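Local coordinates for protein B-cell differentiation antigen CD72 (Mus musculus, PDB 5B1R) that acts as a B-cell co-receptor that recognises the Sm/RNP self-antigen and inhibits B-cell receptor signalling, here represented by its extracellular C-type lectin-like domain, at residues T22-S25 with K31-T34; E61-D64 with S68-I71. The protein carries 2 engineered substitutions. All blocks are in the same frame, centred on the assembly; numbering follows the deposited sequence.

Contact 1: T22-S25 with K31-T34; sequences TLRS and KYCT. Unlike the reference sequence in segment 22-25: Arg-24 (reference Gly).
Arg-24 lays its guanidinium group flat on the ring of Tyr-32, and that stack is the whole of contact 1. The two planes are turned by just 11° against each other. NH2 is the atom that sits over the middle of the ring, 3.4 Å from Tyr-32 CG, while NH1 lies toward the CD2 side and NE lies back near CB. CZ of Arg-24 is 3.9 Å from the ring centroid and 26° off its normal, which makes this a cation-pi pair as well as a stack. The arginine reaches across because its chain is extended from CG to NE. With chi1 at -177°, Tyr-32 swings its ring out beside the helix, where one face meets the arginine. Arg-24 differs from the reference sequence, which has glycine here. Its guanidinium has a second neighbour on the face turned from the tyrosine, where Thr-22 CB stands 3.3 Å above the plane.

This is the entrance to the first helix of a C-type lectin-like domain. Strand 23-24 runs straight into helix 26-35, with Ser-25 as N-cap: its OG accepts the backbone N-H of Glu-28. About two turns past the cap, Cys-33 is joined by a disulfide to Cys-113, the link between first helix and last strand familiar in this fold.

Farther out, a hydrogen bond from NH1 to Ser-20 OG in strand 15-21, together with the stack, helps fix the rotation of the guanidinium. The tyrosine side chain also touches Tyr-18 and Ser-20 of that strand, and backbone bonds with His-109 hold Arg-24 in place.

Contact 2: E61-D64 with S68-I71; sequences ELLD and SYWI
Tyr-69 reaches out from its strand to the loop at Leu-63 and Asp-64, and nearly all of the contact can be told along this one side chain. Its CB leads toward segment 61-64, and chi1 of -65°, with CG anti to the carbonyl carbon, carries the ring on to the loop. At the near end of the ring, CD1 is 4.1 Å from Leu-63 CD2. That methyl stands over the ring centre, 3.8 Å from the centroid and only 10° off the normal: a CH-pi contact made squarely on the face. Farther out, CE1 has a second neighbour in Leu-63 CB, and at the ring's edge, in its plane, it meets the backbone O of Asp-64 at 3.7 Å. CZ comes next, still under the methyl, 3.9 Å from Leu-63 CD2. At the tip, OH accepts the backbone N-H of Asp-64 at 2.9 Å with an N-H...O angle of 164°, and Asp-64 CB packs against the same oxygen at 3.3 Å. The carboxylate of Asp-64 turns elsewhere, its OD1 bonding to Ser-66 OG.

The loop belongs to the stretch between helix 57-60 and strand 69-70 of the C-type lectin-like fold; Trp-70 and Ile-71 probably match the start of the family's WIGL motif. Trp-98, Ile-112 and Ile-19 pack on both Leu-63 and Tyr-69, with Tyr-69 buried and Leu-63 at the margin.

A methyl on the face and an amide at the hydroxyl together help to hold the ring's tilt and place its hydroxyl, and the phenol oxygen, acting here as acceptor, satisfies the backbone N-H of Asp-64 in an irregular loop.

From the N terminus the chain runs through strands 3-4, 10-12 and 15-21, turns a corner at Thr-22, passes through strand 23-24 and enters helix 26-35, where contact 1 closes a loop of five residues, all helical. It then passes strand 39-40 and helix 57-60 before contact 2 closes a second, three-residue loop leading into strand 69-70. The two loops follow one another in series, neither enclosing nor crossing the other, with centres about 14 Å apart. They still meet: Trp-70 NE1 is 2.9 Å from Arg-24 O, a probable hydrogen bond. Through it strand 23-24, just ahead of the helix, is tied to strand 69-70, at the edge of the sheet with 87-94 and 97-104.

Contact 1: T22-S25 with K31-T34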
loop_
_atom_site.group_PDB
_atom_site.type_symbol
_atom_site.label_atom_id
_atom_site.label_comp_id
_atom_site.label_asym_id
_atom_site.label_seq_id
_atom_site.Cartn_x
_atom_site.Cartn_y
_atom_site.Cartn_z
ATOM N N THR A 22 4.780 0.119 -11.794
ATOM C CA THR A 22 5.272 -1.091 -12.456
ATOM C C THR A 22 4.459 -2.289 -12.026
ATOM O O THR A 22 4.258 -2.527 -10.837
ATOM C CB THR A 22 6.746 -1.330 -12.071
ATOM O OG1 THR A 22 7.497 -0.145 -12.370
ATOM C CG2 THR A 22 7.362 -2.532 -12.806
ATOM N N LEU A 23 4.014 -3.072 -13.001
ATOM C CA LEU A 23 3.214 -4.253 -12.711
ATOM C C LEU A 23 4.110 -5.385 -12.205
ATOM O O LEU A 23 5.049 -5.801 -12.893
ATOM C CB LEU A 23 2.433 -4.719 -13.946
ATOM C CG LEU A 23 1.528 -3.677 -14.608
ATOM C CD1 LEU A 23 0.746 -4.333 -15.741
ATOM C CD2 LEU A 23 0.587 -3.005 -13.610
ATOM N N ARG A 24 3.799 -5.911 -11.024
ATOM C CA ARG A 24 4.554 -7.019 -10.441
ATOM C C ARG A 24 3.625 -7.919 -9.636
ATOM O O ARG A 24 2.558 -7.501 -9.196
ATOM C CB ARG A 24 5.646 -6.529 -9.484
ATOM C CG ARG A 24 6.616 -5.509 -10.031
ATOM C CD ARG A 24 7.656 -5.183 -8.981
ATOM N NE ARG A 24 8.633 -4.193 -9.453
ATOM C CZ ARG A 24 8.501 -2.883 -9.327
ATOM N NH1 ARG A 24 7.433 -2.374 -8.741
ATOM N NH2 ARG A 24 9.467 -2.095 -9.803
ATOM N N SER A 25 4.068 -9.143 -9.393
ATOM C CA SER A 25 3.432 -9.998 -8.392
ATOM C C SER A 25 3.592 -9.381 -7.006
ATOM O O SER A 25 4.355 -8.427 -6.817
ATOM C CB SER A 25 4.096 -11.366 -8.390
ATOM O OG SER A 25 5.451 -11.244 -7.982
ATOM N N LYS A 31 9.790 -7.349 -2.816
ATOM C CA LYS A 31 11.225 -7.275 -3.043
ATOM C C LYS A 31 11.621 -5.886 -3.530
ATOM O O LYS A 31 12.661 -5.348 -3.131
ATOM C CB LYS A 31 11.643 -8.342 -4.042
ATOM C CG LYS A 31 11.683 -9.733 -3.432
ATOM C CD LYS A 31 11.728 -10.847 -4.484
ATOM C CE LYS A 31 13.091 -10.972 -5.150
ATOM N NZ LYS A 31 13.364 -9.913 -6.165
ATOM N N TYR A 32 10.795 -5.297 -4.381
ATOM C CA TYR A 32 11.100 -3.970 -4.877
ATOM C C TYR A 32 11.061 -2.954 -3.726
ATOM O O TYR A 32 11.974 -2.138 -3.571
ATOM C CB TYR A 32 10.170 -3.564 -6.019
ATOM C CG TYR A 32 10.560 -2.225 -6.539
ATOM C CD1 TYR A 32 11.755 -2.049 -7.221
ATOM C CD2 TYR A 32 9.770 -1.120 -6.287
ATOM C CE1 TYR A 32 12.134 -0.805 -7.656
ATOM C CE2 TYR A 32 10.142 0.120 -6.723
ATOM C CZ TYR A 32 11.328 0.271 -7.408
ATOM O OH TYR A 32 11.721 1.513 -7.841
ATOM N N CYS A 33 10.023 -3.004 -2.893
ATOM C CA CYS A 33 10.006 -2.073 -1.754
ATOM C C CYS A 33 11.238 -2.280 -0.866
ATOM O O CYS A 33 11.855 -1.322 -0.416
ATOM C CB CYS A 33 8.731 -2.208 -0.926
ATOM S SG CYS A 33 7.189 -1.813 -1.793
ATOM N N THR A 34 11.610 -3.533 -0.634
ATOM C CA THR A 34 12.787 -3.820 0.174
ATOM C C THR A 34 14.046 -3.206 -0.442
ATOM O O THR A 34 14.908 -2.711 0.281
ATOM C CB THR A 34 12.962 -5.342 0.349
ATOM O OG1 THR A 34 11.836 -5.843 1.071
ATOM C CG2 THR A 34 14.251 -5.677 1.104
#

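Contact 2: E61-D64 with S68-I71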
loop_
_atom_site.group_PDB
_atom_site.type_symbol
_atom_site.label_atom_id
_atom_site.label_comp_id
_atom_site.label_asym_id
_atom_site.label_seq_id
_atom_site.Cartn_x
_atom_site.Cartn_y
_atom_site.Cartn_z
ATOM N N GLU A 61 -5.675 10.421 -3.356
ATOM C CA GLU A 61 -5.958 11.292 -4.486
ATOM C C GLU A 61 -5.035 11.083 -5.673
ATOM O O GLU A 61 -5.366 11.505 -6.782
ATOM C CB GLU A 61 -5.903 12.748 -4.050
ATOM C CG GLU A 61 -7.033 13.136 -3.108
ATOM C CD GLU A 61 -6.997 14.607 -2.708
ATOM O OE1 GLU A 61 -7.701 14.966 -1.738
ATOM O OE2 GLU A 61 -6.272 15.402 -3.354
ATOM N N LEU A 62 -3.899 10.424 -5.453
ATOM C CA LEU A 62 -2.946 10.141 -6.526
ATOM C C LEU A 62 -3.064 8.734 -7.108
ATOM O O LEU A 62 -2.391 8.401 -8.081
ATOM C CB LEU A 62 -1.513 10.399 -6.054
ATOM C CG LEU A 62 -1.217 11.890 -5.870
ATOM C CD1 LEU A 62 0.117 12.076 -5.162
ATOM C CD2 LEU A 62 -1.193 12.573 -7.225
ATOM N N LEU A 63 -3.920 7.897 -6.532
ATOM C CA LEU A 63 -4.111 6.559 -7.080
ATOM C C LEU A 63 -4.989 6.604 -8.326
ATOM O O LEU A 63 -5.906 7.416 -8.425
ATOM C CB LEU A 63 -4.754 5.656 -6.034
ATOM C CG LEU A 63 -3.961 5.443 -4.747
ATOM C CD1 LEU A 63 -4.777 4.586 -3.767
ATOM C CD2 LEU A 63 -2.619 4.812 -5.028
ATOM N N ASP A 64 -4.722 5.703 -9.258
ATOM C CA ASP A 64 -5.520 5.555 -10.461
ATOM C C ASP A 64 -6.698 4.646 -10.120
ATOM O O ASP A 64 -6.509 3.477 -9.756
ATOM C CB ASP A 64 -4.635 4.935 -11.532
ATOM C CG ASP A 64 -5.327 4.776 -12.866
ATOM O OD1 ASP A 64 -6.574 4.709 -12.922
ATOM O OD2 ASP A 64 -4.597 4.688 -13.875
ATOM N N SER A 68 -5.649 -1.667 -9.312
ATOM C CA SER A 68 -5.579 -2.177 -7.943
ATOM C C SER A 68 -4.132 -2.219 -7.530
ATOM O O SER A 68 -3.261 -2.528 -8.352
ATOM C CB SER A 68 -6.130 -3.589 -7.853
ATOM O OG SER A 68 -7.486 -3.657 -8.251
ATOM N N TYR A 69 -3.876 -1.915 -6.257
ATOM C CA TYR A 69 -2.501 -1.770 -5.780
ATOM C C TYR A 69 -2.167 -2.787 -4.705
ATOM O O TYR A 69 -2.858 -2.862 -3.688
ATOM C CB TYR A 69 -2.273 -0.361 -5.206
ATOM C CG TYR A 69 -2.386 0.721 -6.265
ATOM C CD1 TYR A 69 -3.623 1.207 -6.661
ATOM C CD2 TYR A 69 -1.243 1.237 -6.874
ATOM C CE1 TYR A 69 -3.727 2.162 -7.658
ATOM C CE2 TYR A 69 -1.333 2.205 -7.866
ATOM C CZ TYR A 69 -2.577 2.670 -8.249
ATOM O OH TYR A 69 -2.698 3.632 -9.234
ATOM N N TRP A 70 -1.092 -3.545 -4.895
ATOM C CA TRP A 70 -0.597 -4.391 -3.814
ATOM C C TRP A 70 -0.207 -3.559 -2.592
ATOM O O TRP A 70 0.474 -2.532 -2.723
ATOM C CB TRP A 70 0.616 -5.205 -4.254
ATOM C CG TRP A 70 0.384 -6.313 -5.236
ATOM C CD1 TRP A 70 1.030 -6.485 -6.413
ATOM C CD2 TRP A 70 -0.490 -7.439 -5.073
ATOM N NE1 TRP A 70 0.603 -7.646 -7.014
ATOM C CE2 TRP A 70 -0.337 -8.253 -6.215
ATOM C CE3 TRP A 70 -1.396 -7.831 -4.080
ATOM C CZ2 TRP A 70 -1.039 -9.457 -6.381
ATOM C CZ3 TRP A 70 -2.104 -9.008 -4.257
ATOM C CH2 TRP A 70 -1.924 -9.803 -5.399
ATOM N N ILE A 71 -0.600 -4.041 -1.415
ATOM C CA ILE A 71 -0.229 -3.438 -0.139
ATOM C C ILE A 71 0.139 -4.566 0.835
ATOM O O ILE A 71 0.045 -5.756 0.508
ATOM C CB ILE A 71 -1.376 -2.561 0.449
ATOM C CG1 ILE A 71 -2.646 -3.386 0.726
ATOM C CG2 ILE A 71 -1.672 -1.374 -0.483
ATOM C CD1 ILE A 71 -3.576 -2.729 1.708
#